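Local coordinates for acyl-CoA dehydrogenase (Thermus thermophilus, PDB 2Z1Q) that binds FAD and catalyses the dehydrogenation of acyl-CoA thioesters, probably giving the 2,3-dehydroacyl-CoA, at the interface of chains A and B. Sequence-based numbering; all coordinates share one arbitrary frame. Chains: chain A/B, Acyl-CoA dehydrogenase.

Contact 1: the interface of chains A and B. Residues chain A 222, 226; chain B 380, 385.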
loop_
_atom_site.group_PDB
_atom_site.type_symbol
_atom_site.label_atom_id
_atom_site.label_comp_id
_atom_site.label_asym_id
_atom_site.label_seq_id
_atom_site.Cartn_x
_atom_site.Cartn_y
_atom_site.Cartn_z
ATOM N N LYS A 222 11.490 -13.574 4.292
ATOM C CA LYS A 222 10.800 -12.552 3.493
ATOM C C LYS A 222 9.479 -12.005 4.038
ATOM O O LYS A 222 8.880 -12.581 4.936
ATOM C CB LYS A 222 10.538 -13.067 2.071
ATOM C CG LYS A 222 11.775 -13.339 1.219
ATOM C CD LYS A 222 11.942 -14.816 0.958
ATOM C CE LYS A 222 10.794 -15.382 0.145
ATOM N NZ LYS A 222 10.912 -16.860 0.038
ATOM N N LYS A 226 6.230 -16.831 1.269
ATOM C CA LYS A 226 7.041 -17.722 2.086
ATOM C C LYS A 226 7.005 -19.174 1.604
ATOM O O LYS A 226 7.898 -19.952 1.917
ATOM C CB LYS A 226 6.597 -17.628 3.535
ATOM C CG LYS A 226 6.755 -16.225 4.077
ATOM C CD LYS A 226 6.427 -16.158 5.542
ATOM C CE LYS A 226 6.562 -14.735 6.053
ATOM N NZ LYS A 226 6.488 -14.660 7.544
ATOM N N GLN B 380 13.333 -9.404 5.843
ATOM C CA GLN B 380 13.160 -9.170 7.272
ATOM C C GLN B 380 14.420 -8.619 7.930
ATOM O O GLN B 380 14.369 -8.188 9.075
ATOM C CB GLN B 380 12.730 -10.449 8.016
ATOM C CG GLN B 380 11.458 -11.082 7.477
ATOM C CD GLN B 380 10.856 -12.150 8.400
ATOM O OE1 GLN B 380 10.051 -12.977 7.959
ATOM N NE2 GLN B 380 11.233 -12.127 9.682
ATOM N N GLU B 385 11.220 -3.174 6.103
ATOM C CA GLU B 385 10.293 -4.287 5.889
ATOM C C GLU B 385 9.284 -4.355 7.045
ATOM O O GLU B 385 8.068 -4.467 6.821
ATOM C CB GLU B 385 11.113 -5.574 5.757
ATOM C CG GLU B 385 10.371 -6.811 5.313
ATOM C CD GLU B 385 9.647 -7.481 6.449
ATOM O OE1 GLU B 385 10.094 -7.337 7.612
ATOM O OE2 GLU B 385 8.638 -8.163 6.184
#

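Contact 2: the interface of chains A and B. Residues chain A 392, 395-396; chain B 367-368, 370-371, 388.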
loop_
_atom_site.group_PDB
_atom_site.type_symbol
_atom_site.label_atom_id
_atom_site.label_comp_id
_atom_site.label_asym_id
_atom_site.label_seq_id
_atom_site.Cartn_x
_atom_site.Cartn_y
_atom_site.Cartn_z
ATOM N N ARG A 392 3.358 -7.410 -2.490
ATOM C CA ARG A 392 4.369 -6.358 -2.447
ATOM C C ARG A 392 5.612 -6.604 -3.325
ATOM O O ARG A 392 6.211 -5.674 -3.850
ATOM C CB ARG A 392 4.783 -6.116 -0.987
ATOM C CG ARG A 392 4.915 -4.651 -0.590
ATOM C CD ARG A 392 5.950 -4.052 -1.445
ATOM N NE ARG A 392 5.945 -2.608 -1.561
ATOM C CZ ARG A 392 6.487 -2.024 -2.619
ATOM N NH1 ARG A 392 7.008 -2.793 -3.557
ATOM N NH2 ARG A 392 6.557 -0.702 -2.725
ATOM N N ARG A 395 5.953 -5.366 -7.551
ATOM C CA ARG A 395 6.434 -4.099 -8.099
ATOM C C ARG A 395 7.950 -4.076 -8.221
ATOM O O ARG A 395 8.539 -3.068 -8.610
ATOM C CB ARG A 395 5.970 -2.937 -7.227
ATOM C CG ARG A 395 4.519 -2.598 -7.422
ATOM C CD ARG A 395 3.946 -1.991 -6.162
ATOM N NE ARG A 395 4.436 -0.642 -5.898
ATOM C CZ ARG A 395 4.196 0.011 -4.768
ATOM N NH1 ARG A 395 3.483 -0.569 -3.814
ATOM N NH2 ARG A 395 4.660 1.241 -4.591
ATOM N N ILE A 396 8.578 -5.199 -7.899
ATOM C CA ILE A 396 10.022 -5.293 -7.967
ATOM C C ILE A 396 10.457 -6.273 -9.043
ATOM O O ILE A 396 11.424 -6.026 -9.769
ATOM C CB ILE A 396 10.585 -5.727 -6.606
ATOM C CG1 ILE A 396 10.206 -4.674 -5.552
ATOM C CG2 ILE A 396 12.089 -5.937 -6.711
ATOM C CD1 ILE A 396 10.524 -5.061 -4.123
ATOM N N ASP B 367 5.641 2.638 1.954
ATOM C CA ASP B 367 5.535 1.925 0.683
ATOM C C ASP B 367 6.653 2.282 -0.287
ATOM O O ASP B 367 7.284 1.400 -0.868
ATOM C CB ASP B 367 4.167 2.199 0.055
ATOM C CG ASP B 367 3.915 1.349 -1.162
ATOM O OD1 ASP B 367 4.180 0.132 -1.104
ATOM O OD2 ASP B 367 3.451 1.896 -2.180
ATOM N N GLU B 368 6.906 3.577 -0.440
ATOM C CA GLU B 368 7.963 4.044 -1.320
ATOM C C GLU B 368 9.291 3.740 -0.651
ATOM O O GLU B 368 10.302 3.585 -1.324
ATOM C CB GLU B 368 7.837 5.548 -1.559
ATOM C CG GLU B 368 6.618 5.930 -2.385
ATOM C CD GLU B 368 6.586 5.233 -3.731
ATOM O OE1 GLU B 368 7.639 4.771 -4.210
ATOM O OE2 GLU B 368 5.490 5.160 -4.322
ATOM N N VAL B 370 9.919 1.031 0.947
ATOM C CA VAL B 370 10.194 -0.336 0.528
ATOM C C VAL B 370 10.689 -0.293 -0.920
ATOM O O VAL B 370 11.691 -0.915 -1.259
ATOM C CB VAL B 370 8.915 -1.233 0.598
ATOM C CG1 VAL B 370 9.174 -2.590 -0.055
ATOM C CG2 VAL B 370 8.505 -1.439 2.037
ATOM N N GLN B 371 9.998 0.453 -1.772
ATOM C CA GLN B 371 10.393 0.506 -3.180
ATOM C C GLN B 371 11.844 0.957 -3.359
ATOM O O GLN B 371 12.586 0.367 -4.132
ATOM C CB GLN B 371 9.443 1.425 -3.964
ATOM C CG GLN B 371 9.521 1.220 -5.472
ATOM C CD GLN B 371 9.042 -0.163 -5.923
ATOM O OE1 GLN B 371 9.241 -0.540 -7.069
ATOM N NE2 GLN B 371 8.411 -0.912 -5.029
ATOM N N TYR B 388 6.803 -1.382 7.005
ATOM C CA TYR B 388 5.735 -1.528 6.027
ATOM C C TYR B 388 4.616 -2.337 6.680
ATOM O O TYR B 388 3.438 -1.989 6.562
ATOM C CB TYR B 388 6.235 -2.277 4.798
ATOM C CG TYR B 388 5.183 -2.471 3.726
ATOM C CD1 TYR B 388 4.884 -1.444 2.836
ATOM C CD2 TYR B 388 4.483 -3.679 3.605
ATOM C CE1 TYR B 388 3.924 -1.603 1.849
ATOM C CE2 TYR B 388 3.515 -3.848 2.611
ATOM C CZ TYR B 388 3.247 -2.797 1.738
ATOM O OH TYR B 388 2.319 -2.900 0.733
#

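Contact 1: the interface of chains A and B
B:Gln380 reaches over to a loop of chain A and sets its amide oxygen beside the backbone carbonyl of A:Lys222 and near the ammonium end of A:Lys226. The amide oxygen OE1 of B:Gln380, as modelled, lies 3.3 Å from the carbonyl O of A:Lys222, a pairing of two acceptors that is not a hydrogen bond. Turning the amide over would bring NE2 to that carbonyl but also towards the ammonium, so the assignment of the two amide atoms is not settled by this geometry. The ammonium NZ of A:Lys226 stands 4.0 Å from B:Gln380 OE1, too far for a direct bond, and its positive charge would probably ease the crowding of the oxygens. The two side chains cross at about a right angle. A:Lys226 gets there as an extended chain (chi2 -175°, chi3 -179°), and its CE passes 3.4 Å from O of A:Lys222 within the same loop. Carbon contacts are slight: the methylene CG of B:Gln380 sits 3.9 Å from the carbonyl O of A:Lys222, while the side chain of A:Lys222 runs away from the partner and leaves its backbone to do the touching. A longer-range charge effect is possible. B:Glu385, on helix 383-392, buries no surface here, yet its OE2 is 7.0 Å from NZ of A:Lys226, and opposite charges at that spacing may give a weak attraction. Within chain B its OE1 lies 4.0 Å from CG of B:Gln380, so the glutamate flanks the root of the reaching chain. Putting an alanine at B:Gln380 would probably open a gap beside the carbonyl of A:Lys222 and leave the end of A:Lys226 freer to turn. With only 43 Å² hidden in all, the patch probably serves as a light, polar rim of the interface between the two subunits, guiding the fit of loop against loop.

Contact 2: the interface of chains A and B
The last turns of helix 348-372 of chain B receive the 3-10 helix 392-395 of chain A, whose A:Arg392 and A:Arg395 converge on B:Asp367. A:Arg395 grips the carboxylate end-on with two nitrogens: NH2 forms a salt bridge to OD2 of B:Asp367 at 2.8 Å, in the guanidinium plane but above that of the carboxylate, and NH1 bonds the syn lone pair of OD1. A bend at chi3 (71°) turns the arginine's tip onto the aspartate. OD1 of B:Asp367 also accepts from NH2 of A:Arg392, at 3.0 Å and from above the carboxylate plane, completing a second salt bridge; a weak bond from the same NH2 goes to the backbone O of B:Asp367. The two guanidinium groups overlap at their rims, NH1 of A:Arg395 lying 3.2 Å above the plane of A:Arg392, and the shared carboxylate would probably offset part of their positive charge. CG1 of B:Val370 covers the opposite face of A:Arg392. At the edge of that guanidinium, in its plane, lies the amide of B:Gln371. NE2 of B:Gln371 is modelled 2.8 Å from NH1 of A:Arg392, donor against donor, and its OE1 3.0 Å from the backbone O of A:Arg395, acceptor against acceptor. Exchanging the two amide atoms would cure both clashes, so that the oxygen probably accepts from A:Arg392 and the nitrogen donates to the carbonyl. B:Glu368, near A:Arg395, may add a weak attraction. At the root of A:Arg392, CG rests against the phenol end of B:Tyr388, 3.4 Å from its CZ.

Contact 1 and contact 2 lie about 12 Å apart, measured between the centres of their C-alpha atoms, and belong to one interface between two copies of the same protein. On chain B they share helix 383-392, which supplies B:Glu385 to contact 1 and B:Tyr388 to contact 2. Contact 2, with 290 Å² hidden against 43 Å² in contact 1, probably contributes more to the hold between the subunits. Between B:Gln371 and B:Gln380 the chain carries part of the FAD pocket, so pairing of subunits may help position it. Two-fold symmetry repeats both patches with the chains exchanged, probably stabilising a dimer.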